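Local coordinates for oxysterol-binding protein homolog 3 (PDB 4IC4) that carries sterols and phospholipids between membranes in the hydrophobic pocket of its OSBP-related domain, in directional transport coupled to phosphoinositides, at residues K112-L116 / E212-E216; K175-N180 / T202-L208; L158-Y164 / L185-T191. One frame throughout, in Å; residues are numbered along the deposited sequence.

Contact 1. Residues K112-L116 / E212-E216; sequences KTRTL and ERYME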
loop_
_atom_site.group_PDB
_atom_site.type_symbol
_atom_site.label_atom_id
_atom_site.label_comp_id
_atom_site.label_asym_id
_atom_site.label_seq_id
_atom_site.Cartn_x
_atom_site.Cartn_y
_atom_site.Cartn_z
ATOM N N LYS A 112 9.725 -11.112 8.394
ATOM C CA LYS A 112 9.920 -10.066 9.390
ATOM C C LYS A 112 10.905 -8.976 8.988
ATOM O O LYS A 112 10.863 -7.870 9.528
ATOM C CB LYS A 112 10.357 -10.693 10.718
ATOM C CG LYS A 112 9.283 -11.560 11.354
ATOM C CD LYS A 112 9.769 -12.209 12.643
ATOM C CE LYS A 112 8.672 -13.052 13.274
ATOM N NZ LYS A 112 9.137 -13.752 14.504
ATOM N N THR A 113 11.786 -9.278 8.043
ATOM C CA THR A 113 12.765 -8.293 7.597
ATOM C C THR A 113 12.063 -7.026 7.094
ATOM O O THR A 113 12.556 -5.914 7.287
ATOM C CB THR A 113 13.651 -8.864 6.468
ATOM O OG1 THR A 113 14.248 -10.093 6.903
ATOM C CG2 THR A 113 14.755 -7.878 6.097
ATOM N N ARG A 114 10.902 -7.200 6.468
ATOM C CA ARG A 114 10.147 -6.073 5.921
ATOM C C ARG A 114 9.723 -5.058 6.983
ATOM O O ARG A 114 9.516 -3.882 6.678
ATOM C CB ARG A 114 8.900 -6.588 5.178
ATOM C CG ARG A 114 8.160 -5.532 4.347
ATOM C CD ARG A 114 8.967 -5.131 3.115
ATOM N NE ARG A 114 8.455 -3.909 2.492
ATOM C CZ ARG A 114 7.501 -3.859 1.564
ATOM N NH1 ARG A 114 6.924 -4.965 1.115
ATOM N NH2 ARG A 114 7.122 -2.682 1.083
ATOM N N THR A 115 9.606 -5.497 8.233
ATOM C CA THR A 115 9.187 -4.593 9.301
ATOM C C THR A 115 10.312 -3.736 9.893
ATOM O O THR A 115 10.057 -2.889 10.748
ATOM C CB THR A 115 8.514 -5.369 10.458
ATOM O OG1 THR A 115 9.493 -6.165 11.133
ATOM C CG2 THR A 115 7.407 -6.278 9.924
ATOM N N LEU A 116 11.541 -3.940 9.424
ATOM C CA LEU A 116 12.700 -3.202 9.932
ATOM C C LEU A 116 12.815 -1.761 9.434
ATOM O O LEU A 116 13.317 -0.895 10.154
ATOM C CB LEU A 116 13.987 -3.956 9.592
ATOM C CG LEU A 116 14.164 -5.329 10.246
ATOM C CD1 LEU A 116 15.317 -6.059 9.591
ATOM C CD2 LEU A 116 14.415 -5.155 11.735
ATOM N N GLU A 212 13.922 -9.622 17.475
ATOM C CA GLU A 212 13.591 -9.380 16.079
ATOM C C GLU A 212 12.212 -8.740 15.955
ATOM O O GLU A 212 11.198 -9.341 16.313
ATOM C CB GLU A 212 13.636 -10.695 15.295
ATOM C CG GLU A 212 13.410 -10.540 13.801
ATOM C CD GLU A 212 13.673 -11.823 13.035
ATOM O OE1 GLU A 212 14.816 -12.328 13.092
ATOM O OE2 GLU A 212 12.741 -12.326 12.374
ATOM N N ARG A 213 12.189 -7.510 15.456
ATOM C CA ARG A 213 10.945 -6.773 15.274
ATOM C C ARG A 213 10.046 -7.502 14.285
ATOM O O ARG A 213 10.530 -8.196 13.395
ATOM C CB ARG A 213 11.247 -5.368 14.744
ATOM C CG ARG A 213 12.025 -4.491 15.710
ATOM C CD ARG A 213 12.622 -3.279 15.008
ATOM N NE ARG A 213 11.632 -2.551 14.222
ATOM C CZ ARG A 213 11.901 -1.464 13.504
ATOM N NH1 ARG A 213 13.135 -0.973 13.476
ATOM N NH2 ARG A 213 10.939 -0.872 12.808
ATOM N N TYR A 214 8.737 -7.347 14.452
ATOM C CA TYR A 214 7.775 -7.973 13.552
ATOM C C TYR A 214 6.412 -7.303 13.668
ATOM O O TYR A 214 6.151 -6.551 14.606
ATOM C CB TYR A 214 7.655 -9.477 13.843
ATOM C CG TYR A 214 6.997 -9.833 15.157
ATOM C CD1 TYR A 214 5.609 -9.895 15.274
ATOM C CD2 TYR A 214 7.765 -10.117 16.285
ATOM C CE1 TYR A 214 5.002 -10.232 16.483
ATOM C CE2 TYR A 214 7.170 -10.453 17.497
ATOM C CZ TYR A 214 5.791 -10.509 17.590
ATOM O OH TYR A 214 5.206 -10.839 18.792
ATOM N N MET A 215 5.549 -7.575 12.697
ATOM C CA MET A 215 4.211 -7.005 12.684
ATOM C C MET A 215 3.153 -8.090 12.618
ATOM O O MET A 215 3.388 -9.172 12.083
ATOM C CB MET A 215 4.041 -6.075 11.485
ATOM C CG MET A 215 4.749 -4.751 11.626
ATOM S SD MET A 215 4.670 -3.779 10.111
ATOM C CE MET A 215 2.903 -3.507 9.965
ATOM N N GLU A 216 1.985 -7.789 13.167
ATOM C CA GLU A 216 0.877 -8.732 13.146
ATOM C C GLU A 216 -0.438 -7.964 13.222
ATOM O O GLU A 216 -0.524 -6.913 13.862
ATOM C CB GLU A 216 0.982 -9.713 14.323
ATOM C CG GLU A 216 0.662 -9.113 15.684
ATOM C CD GLU A 216 0.836 -10.104 16.824
ATOM O OE1 GLU A 216 0.312 -9.836 17.926
ATOM O OE2 GLU A 216 1.504 -11.143 16.625
HETATM O O HOH W 1 12.854 -8.028 11.630
HETATM O O HOH W 2 10.631 -12.010 16.263
#
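Thr-115 and Met-215 form the closely packed half of this contact. The methyl CG2 of Thr-115 lies 3.5 Å from CG of Met-215, and the two side chains run past one another, head to tail, so that SD of Met-215 also borders the methyl. The hydroxyl is turned elsewhere: with OG1 set between the backbone N and the carbonyl carbon (chi1 69°), it donates to O of Lys-112 at 2.7 Å, in the carbonyl plane, and the backbone N-H of Thr-115 reaches the same oxygen. Next to it, CA of Leu-116 sits over the centre of one face of the Arg-213 guanidinium, 4.0 Å above its plane. The 3-10 turn 112-115 thereby packs on the beginning of strand 214-225 in the beta barrel of the OSBP-related domain, where the side chain of Arg-213 is about 7 Å from that of Lys-118, a residue that binds phosphatidylinositol 4-phosphate. In the watery half, the aliphatic part of extended Lys-112 still touches its neighbours, CG lying 3.6 Å from CB of Tyr-214 and CD 3.0 Å from OE2 of Glu-212. Only its charged end is reached through solvent: NZ stops 4.4 Å from OE2 of Glu-212, too far for a salt bridge, and donates to a water that in turn donates to O of Glu-212. A second water donates to O of Arg-213 and, weakly, to O of Lys-112.

Contact 2. Residues K175-N180 / T202-L208; sequences KSIELN and TTILKNL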
loop_
_atom_site.group_PDB
_atom_site.type_symbol
_atom_site.label_atom_id
_atom_site.label_comp_id
_atom_site.label_asym_id
_atom_site.label_seq_id
_atom_site.Cartn_x
_atom_site.Cartn_y
_atom_site.Cartn_z
ATOM N N LYS A 175 4.843 -0.239 24.529
ATOM C CA LYS A 175 5.834 -1.245 24.169
ATOM C C LYS A 175 5.703 -1.600 22.692
ATOM O O LYS A 175 6.656 -2.059 22.062
ATOM C CB LYS A 175 5.643 -2.500 25.026
ATOM C CG LYS A 175 6.737 -3.542 24.857
ATOM C CD LYS A 175 6.496 -4.743 25.757
ATOM C CE LYS A 175 7.637 -5.747 25.661
ATOM N NZ LYS A 175 7.828 -6.253 24.272
ATOM N N SER A 176 4.512 -1.376 22.147
ATOM C CA SER A 176 4.242 -1.664 20.745
ATOM C C SER A 176 3.590 -0.454 20.091
ATOM O O SER A 176 3.012 0.391 20.773
ATOM C CB SER A 176 3.318 -2.876 20.626
ATOM O OG SER A 176 3.905 -4.021 21.218
ATOM N N ILE A 177 3.687 -0.369 18.769
ATOM C CA ILE A 177 3.092 0.746 18.046
ATOM C C ILE A 177 1.936 0.271 17.183
ATOM O O ILE A 177 2.050 -0.724 16.465
ATOM C CB ILE A 177 4.115 1.451 17.137
ATOM C CG1 ILE A 177 5.254 2.022 17.979
ATOM C CG2 ILE A 177 3.432 2.572 16.358
ATOM C CD1 ILE A 177 6.327 2.713 17.165
ATOM N N GLU A 178 0.824 0.990 17.266
ATOM C CA GLU A 178 -0.358 0.657 16.490
ATOM C C GLU A 178 -0.302 1.375 15.152
ATOM O O GLU A 178 -0.150 2.595 15.099
ATOM C CB GLU A 178 -1.623 1.080 17.235
ATOM C CG GLU A 178 -2.902 0.767 16.478
ATOM C CD GLU A 178 -4.143 1.314 17.155
ATOM O OE1 GLU A 178 -5.254 1.065 16.643
ATOM O OE2 GLU A 178 -4.009 1.993 18.194
ATOM N N LEU A 179 -0.424 0.611 14.073
ATOM C CA LEU A 179 -0.399 1.178 12.732
ATOM C C LEU A 179 -1.775 1.040 12.102
ATOM O O LEU A 179 -2.394 -0.024 12.160
ATOM C CB LEU A 179 0.629 0.459 11.856
ATOM C CG LEU A 179 2.100 0.484 12.274
ATOM C CD1 LEU A 179 2.292 -0.341 13.530
ATOM C CD2 LEU A 179 2.955 -0.076 11.148
ATOM N N ASN A 180 -2.257 2.126 11.510
ATOM C CA ASN A 180 -3.555 2.114 10.856
ATOM C C ASN A 180 -3.534 2.947 9.592
ATOM O O ASN A 180 -2.727 3.864 9.444
ATOM C CB ASN A 180 -4.649 2.672 11.773
ATOM C CG ASN A 180 -4.946 1.770 12.954
ATOM O OD1 ASN A 180 -4.252 1.805 13.966
ATOM N ND2 ASN A 180 -5.982 0.951 12.823
ATOM N N THR A 202 -6.187 -3.039 11.737
ATOM C CA THR A 202 -5.125 -2.469 12.545
ATOM C C THR A 202 -3.997 -3.486 12.642
ATOM O O THR A 202 -4.246 -4.688 12.723
ATOM C CB THR A 202 -5.623 -2.176 13.978
ATOM O OG1 THR A 202 -6.746 -1.287 13.926
ATOM C CG2 THR A 202 -4.517 -1.556 14.815
ATOM N N THR A 203 -2.759 -3.006 12.612
ATOM C CA THR A 203 -1.605 -3.883 12.748
ATOM C C THR A 203 -0.753 -3.327 13.880
ATOM O O THR A 203 -0.876 -2.156 14.237
ATOM C CB THR A 203 -0.757 -3.947 11.459
ATOM O OG1 THR A 203 -0.337 -2.630 11.087
ATOM C CG2 THR A 203 -1.560 -4.570 10.329
ATOM N N ILE A 204 0.104 -4.168 14.445
ATOM C CA ILE A 204 0.968 -3.746 15.538
ATOM C C ILE A 204 2.414 -4.149 15.282
ATOM O O ILE A 204 2.689 -5.271 14.862
ATOM C CB ILE A 204 0.522 -4.375 16.881
ATOM C CG1 ILE A 204 -0.948 -4.044 17.159
ATOM C CG2 ILE A 204 1.408 -3.872 18.011
ATOM C CD1 ILE A 204 -1.230 -2.572 17.378
ATOM N N LEU A 205 3.333 -3.221 15.533
ATOM C CA LEU A 205 4.760 -3.480 15.358
ATOM C C LEU A 205 5.317 -3.824 16.739
ATOM O O LEU A 205 5.287 -2.991 17.644
ATOM C CB LEU A 205 5.460 -2.236 14.802
ATOM C CG LEU A 205 6.974 -2.299 14.585
ATOM C CD1 LEU A 205 7.321 -3.445 13.647
ATOM C CD2 LEU A 205 7.454 -0.974 14.009
ATOM N N LYS A 206 5.816 -5.049 16.896
ATOM C CA LYS A 206 6.354 -5.507 18.178
ATOM C C LYS A 206 7.870 -5.686 18.231
ATOM O O LYS A 206 8.555 -5.637 17.209
ATOM C CB LYS A 206 5.685 -6.821 18.581
ATOM C CG LYS A 206 4.202 -6.703 18.878
ATOM C CD LYS A 206 3.640 -8.037 19.339
ATOM C CE LYS A 206 2.192 -7.909 19.775
ATOM N NZ LYS A 206 1.659 -9.203 20.287
ATOM N N ASN A 207 8.376 -5.905 19.445
ATOM C CA ASN A 207 9.805 -6.091 19.696
ATOM C C ASN A 207 10.638 -4.879 19.296
ATOM O O ASN A 207 11.662 -5.010 18.627
ATOM C CB ASN A 207 10.332 -7.336 18.971
ATOM C CG ASN A 207 9.891 -8.632 19.632
ATOM O OD1 ASN A 207 10.324 -9.717 19.243
ATOM N ND2 ASN A 207 9.026 -8.524 20.633
ATOM N N LEU A 208 10.198 -3.700 19.717
ATOM C CA LEU A 208 10.910 -2.468 19.404
ATOM C C LEU A 208 12.118 -2.307 20.321
ATOM O O LEU A 208 13.121 -1.704 19.943
ATOM C CB LEU A 208 9.979 -1.264 19.570
ATOM C CG LEU A 208 8.751 -1.204 18.659
ATOM C CD1 LEU A 208 7.913 0.010 19.023
ATOM C CD2 LEU A 208 9.189 -1.135 17.202
HETATM O O HOH W 3 8.810 -4.386 22.566
#
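Leu-179 and Thr-203 face each other as a hydrogen-bonded pair in an antiparallel strand pairing of the barrel, between strands 177-189 and 203-206. N of Leu-179 donates to O of Thr-203 at 2.8 Å, and N of Thr-203 returns a nearly straight bond (177°) to O of Leu-179. The threonine hydroxyl adds a weak bond to that same oxygen, since a chi1 of 57° swings OG1 back over its own backbone. Ile-177 and Leu-205 repeat the pair of reciprocal hydrogen bonds two residues along, the bond from N of Ile-177 to O of Leu-205 being the longer at 3.3 Å.

Between these rungs comes the non-hydrogen-bonded pair Glu-178 and Ile-204. Here CD1 of the isoleucine comes over the glutamate backbone, 3.5 Å from CA of Glu-178, while its CG2 presses on CB of Ser-176 at 3.4 Å. On the other face, CD1 of Leu-179 leans on CB of Leu-205, and Leu-208, crossing Ile-177 at about a right angle, makes a similarly close approach, its CD1 3.5 Å from CG1 of Ile-177.

Further out, helix 44-50 packs on part of this face, Leu-44 touching both Ile-177 and Leu-205, and Met-215 fills in beside Leu-179, Thr-203 and Leu-205. The lipid site is near: the side chain of Leu-179 is about 8 Å from that of Lys-118, which binds phosphatidylinositol 4-phosphate. At the Lys-175 end, one water accepts from NZ of Lys-175 at 2.7 Å, donates to O of Lys-175 and accepts weakly from N of Leu-208.

Contact 3. Residues L158-Y164 / L185-T191; sequences LDWECSY and LRLKFKT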
loop_
_atom_site.group_PDB
_atom_site.type_symbol
_atom_site.label_atom_id
_atom_site.label_comp_id
_atom_site.label_asym_id
_atom_site.label_seq_id
_atom_site.Cartn_x
_atom_site.Cartn_y
_atom_site.Cartn_z
ATOM N N LEU A 158 -11.182 -3.623 -16.471
ATOM C CA LEU A 158 -12.378 -3.617 -17.302
ATOM C C LEU A 158 -13.625 -3.966 -16.492
ATOM O O LEU A 158 -14.712 -3.435 -16.746
ATOM C CB LEU A 158 -12.238 -4.628 -18.446
ATOM C CG LEU A 158 -13.497 -4.875 -19.286
ATOM C CD1 LEU A 158 -13.822 -3.628 -20.087
ATOM C CD2 LEU A 158 -13.278 -6.056 -20.216
ATOM N N ASP A 159 -13.465 -4.833 -15.496
ATOM C CA ASP A 159 -14.609 -5.292 -14.713
ATOM C C ASP A 159 -14.775 -4.754 -13.294
ATOM O O ASP A 159 -15.735 -5.103 -12.610
ATOM C CB ASP A 159 -14.606 -6.821 -14.678
ATOM C CG ASP A 159 -14.488 -7.432 -16.063
ATOM O OD1 ASP A 159 -15.183 -6.953 -16.982
ATOM O OD2 ASP A 159 -13.702 -8.386 -16.230
ATOM N N TRP A 160 -13.853 -3.912 -12.846
ATOM C CA TRP A 160 -13.943 -3.348 -11.504
ATOM C C TRP A 160 -13.023 -2.155 -11.370
ATOM O O TRP A 160 -12.115 -1.957 -12.172
ATOM C CB TRP A 160 -13.564 -4.387 -10.430
ATOM C CG TRP A 160 -12.214 -5.047 -10.636
ATOM C CD1 TRP A 160 -11.983 -6.271 -11.197
ATOM C CD2 TRP A 160 -10.923 -4.510 -10.303
ATOM N NE1 TRP A 160 -10.631 -6.530 -11.236
ATOM C CE2 TRP A 160 -9.958 -5.467 -10.695
ATOM C CE3 TRP A 160 -10.488 -3.313 -9.715
ATOM C CZ2 TRP A 160 -8.582 -5.265 -10.520
ATOM C CZ3 TRP A 160 -9.114 -3.112 -9.541
ATOM C CH2 TRP A 160 -8.181 -4.086 -9.944
ATOM N N GLU A 161 -13.285 -1.340 -10.360
ATOM C CA GLU A 161 -12.439 -0.191 -10.088
ATOM C C GLU A 161 -12.439 0.012 -8.588
ATOM O O GLU A 161 -13.354 -0.432 -7.890
ATOM C CB GLU A 161 -12.937 1.063 -10.809
ATOM C CG GLU A 161 -14.336 1.508 -10.440
ATOM C CD GLU A 161 -14.707 2.817 -11.108
ATOM O OE1 GLU A 161 -14.562 2.921 -12.346
ATOM O OE2 GLU A 161 -15.145 3.742 -10.393
ATOM N N CYS A 162 -11.405 0.672 -8.085
ATOM C CA CYS A 162 -11.292 0.898 -6.656
ATOM C C CYS A 162 -10.730 2.282 -6.372
ATOM O O CYS A 162 -9.788 2.722 -7.027
ATOM C CB CYS A 162 -10.380 -0.167 -6.044
ATOM S SG CYS A 162 -10.433 -0.254 -4.243
ATOM N N SER A 163 -11.333 2.970 -5.406
ATOM C CA SER A 163 -10.898 4.299 -5.000
ATOM C C SER A 163 -10.501 4.219 -3.529
ATOM O O SER A 163 -11.054 3.423 -2.762
ATOM C CB SER A 163 -12.029 5.307 -5.193
ATOM O OG SER A 163 -13.158 4.941 -4.420
ATOM N N TYR A 164 -9.543 5.048 -3.135
ATOM C CA TYR A 164 -9.053 5.024 -1.767
ATOM C C TYR A 164 -8.405 6.350 -1.412
ATOM O O TYR A 164 -7.545 6.836 -2.135
ATOM C CB TYR A 164 -8.033 3.882 -1.653
ATOM C CG TYR A 164 -7.535 3.490 -0.267
ATOM C CD1 TYR A 164 -8.356 3.584 0.868
ATOM C CD2 TYR A 164 -6.281 2.877 -0.125
ATOM C CE1 TYR A 164 -7.938 3.061 2.097
ATOM C CE2 TYR A 164 -5.859 2.357 1.090
ATOM C CZ TYR A 164 -6.689 2.443 2.195
ATOM O OH TYR A 164 -6.272 1.874 3.380
ATOM N N LEU A 185 -11.695 1.769 1.689
ATOM C CA LEU A 185 -11.392 1.314 0.341
ATOM C C LEU A 185 -12.757 1.061 -0.281
ATOM O O LEU A 185 -13.559 0.296 0.260
ATOM C CB LEU A 185 -10.576 0.020 0.355
ATOM C CG LEU A 185 -9.147 0.115 0.886
ATOM C CD1 LEU A 185 -9.182 0.153 2.407
ATOM C CD2 LEU A 185 -8.336 -1.084 0.410
ATOM N N ARG A 186 -13.016 1.709 -1.409
ATOM C CA ARG A 186 -14.294 1.577 -2.090
ATOM C C ARG A 186 -14.143 0.843 -3.409
ATOM O O ARG A 186 -13.632 1.395 -4.388
ATOM C CB ARG A 186 -14.903 2.959 -2.335
ATOM C CG ARG A 186 -15.099 3.783 -1.067
ATOM C CD ARG A 186 -15.668 5.159 -1.377
ATOM N NE ARG A 186 -15.748 6.002 -0.185
ATOM C CZ ARG A 186 -16.558 5.772 0.843
ATOM N NH1 ARG A 186 -17.369 4.723 0.832
ATOM N NH2 ARG A 186 -16.556 6.591 1.886
ATOM N N LEU A 187 -14.605 -0.401 -3.424
ATOM C CA LEU A 187 -14.540 -1.244 -4.604
ATOM C C LEU A 187 -15.885 -1.253 -5.320
ATOM O O LEU A 187 -16.933 -1.347 -4.685
ATOM C CB LEU A 187 -14.174 -2.671 -4.195
ATOM C CG LEU A 187 -14.329 -3.779 -5.237
ATOM C CD1 LEU A 187 -13.312 -3.589 -6.348
ATOM C CD2 LEU A 187 -14.148 -5.133 -4.558
ATOM N N LYS A 188 -15.843 -1.141 -6.640
ATOM C CA LYS A 188 -17.053 -1.174 -7.453
ATOM C C LYS A 188 -16.911 -2.181 -8.584
ATOM O O LYS A 188 -15.929 -2.162 -9.325
ATOM C CB LYS A 188 -17.343 0.199 -8.068
ATOM C CG LYS A 188 -18.451 0.162 -9.119
ATOM C CD LYS A 188 -18.636 1.500 -9.811
ATOM C CE LYS A 188 -19.688 1.400 -10.905
ATOM N NZ LYS A 188 -19.837 2.684 -11.639
ATOM N N PHE A 189 -17.887 -3.074 -8.700
ATOM C CA PHE A 189 -17.910 -4.050 -9.784
ATOM C C PHE A 189 -18.464 -3.286 -10.986
ATOM O O PHE A 189 -19.572 -2.757 -10.923
ATOM C CB PHE A 189 -18.864 -5.202 -9.455
ATOM C CG PHE A 189 -18.253 -6.302 -8.639
ATOM C CD1 PHE A 189 -17.020 -6.137 -8.013
ATOM C CD2 PHE A 189 -18.922 -7.517 -8.488
ATOM C CE1 PHE A 189 -16.467 -7.166 -7.248
ATOM C CE2 PHE A 189 -18.379 -8.545 -7.728
ATOM C CZ PHE A 189 -17.150 -8.372 -7.108
ATOM N N LYS A 190 -17.699 -3.210 -12.068
ATOM C CA LYS A 190 -18.164 -2.503 -13.253
ATOM C C LYS A 190 -19.066 -3.411 -14.079
ATOM O O LYS A 190 -19.624 -3.002 -15.097
ATOM C CB LYS A 190 -16.971 -2.005 -14.072
ATOM C CG LYS A 190 -16.230 -0.864 -13.380
ATOM C CD LYS A 190 -14.874 -0.575 -14.000
ATOM C CE LYS A 190 -14.989 -0.030 -15.408
ATOM N NZ LYS A 190 -13.643 0.256 -15.971
ATOM N N THR A 191 -19.218 -4.647 -13.618
ATOM C CA THR A 191 -20.071 -5.615 -14.294
ATOM C C THR A 191 -21.516 -5.457 -13.830
ATOM O O THR A 191 -22.436 -5.411 -14.645
ATOM C CB THR A 191 -19.644 -7.056 -13.971
ATOM O OG1 THR A 191 -19.554 -7.207 -12.548
ATOM C CG2 THR A 191 -18.306 -7.383 -14.612
HETATM O O HOH W 4 -12.962 2.542 -14.563
HETATM O O HOH W 5 -17.437 2.944 -13.436
HETATM O O HOH W 6 -15.254 3.076 -6.423
#
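Asp-159 O receives N of Lys-190 at 2.8 Å where the hairpin of strands 160-172 and 177-189, part of the barrel wall, comes to its end. The donor stands well above the carbonyl plane (56°), and CB of the aspartate meets CG2 of Thr-191. Trp-160 next meets CD1 of Leu-187 most closely through its CB, at 4.2 Å. A chi1 of 54° folds the indole back over its own backbone and away from the partner strand, to stack on His-157 and donate from NE1 to Thr-86. Glu-161 exchanges two backbone bonds with Lys-188, and their side chains run alongside, pointing the same way. OE1 of Glu-161 accepts from a water that also takes a hydrogen bond from NZ of Lys-190 and, weakly, from another that takes one from NZ of Lys-188, so these charges meet through solvent; NZ of Lys-190 also bonds to O of His-157. Cys-162, on the same side of the sheet as Trp-160, sets its CA 3.3 Å from O of Arg-186 in a CA-H...O contact. Ser-163 and Arg-186 form the next hydrogen-bonded pair, with OG of the serine 3.4 Å from CB of the arginine, whose guanidinium goes on to Glu-197. At the far end of the segment, Tyr-164 offers one ring face to Leu-185, a CH-pi contact. Replacing Tyr-164 by an alanine would probably strip the leucine of this aromatic cover and leave a gap beside it. CG of Leu-185 stands 3.5 Å from the centroid of the Tyr-164 ring, 16° off its normal.

From the N terminus, the chain enters contact 1 at residues 112-116 and closes that loop only at 212-216, about a hundred residues on. Contacts 2 and 3 both fall within it. Residues 158-164 open contact 3, and 175-180 open contact 2 before 185-191 completes the former and 202-208 the latter, so these two loops cross. They share strand 177-189, which pairs with 160-172 in contact 3 and with 203-206 in contact 2, their centres about 30 Å apart. Contacts 1 and 2 touch directly: strand 203-206 lies beside 214-225, where NZ of Lys-206 forms a salt bridge with OE1 of Glu-216. Contact 1 adds the loop following helix 94-104 to this barrel wall.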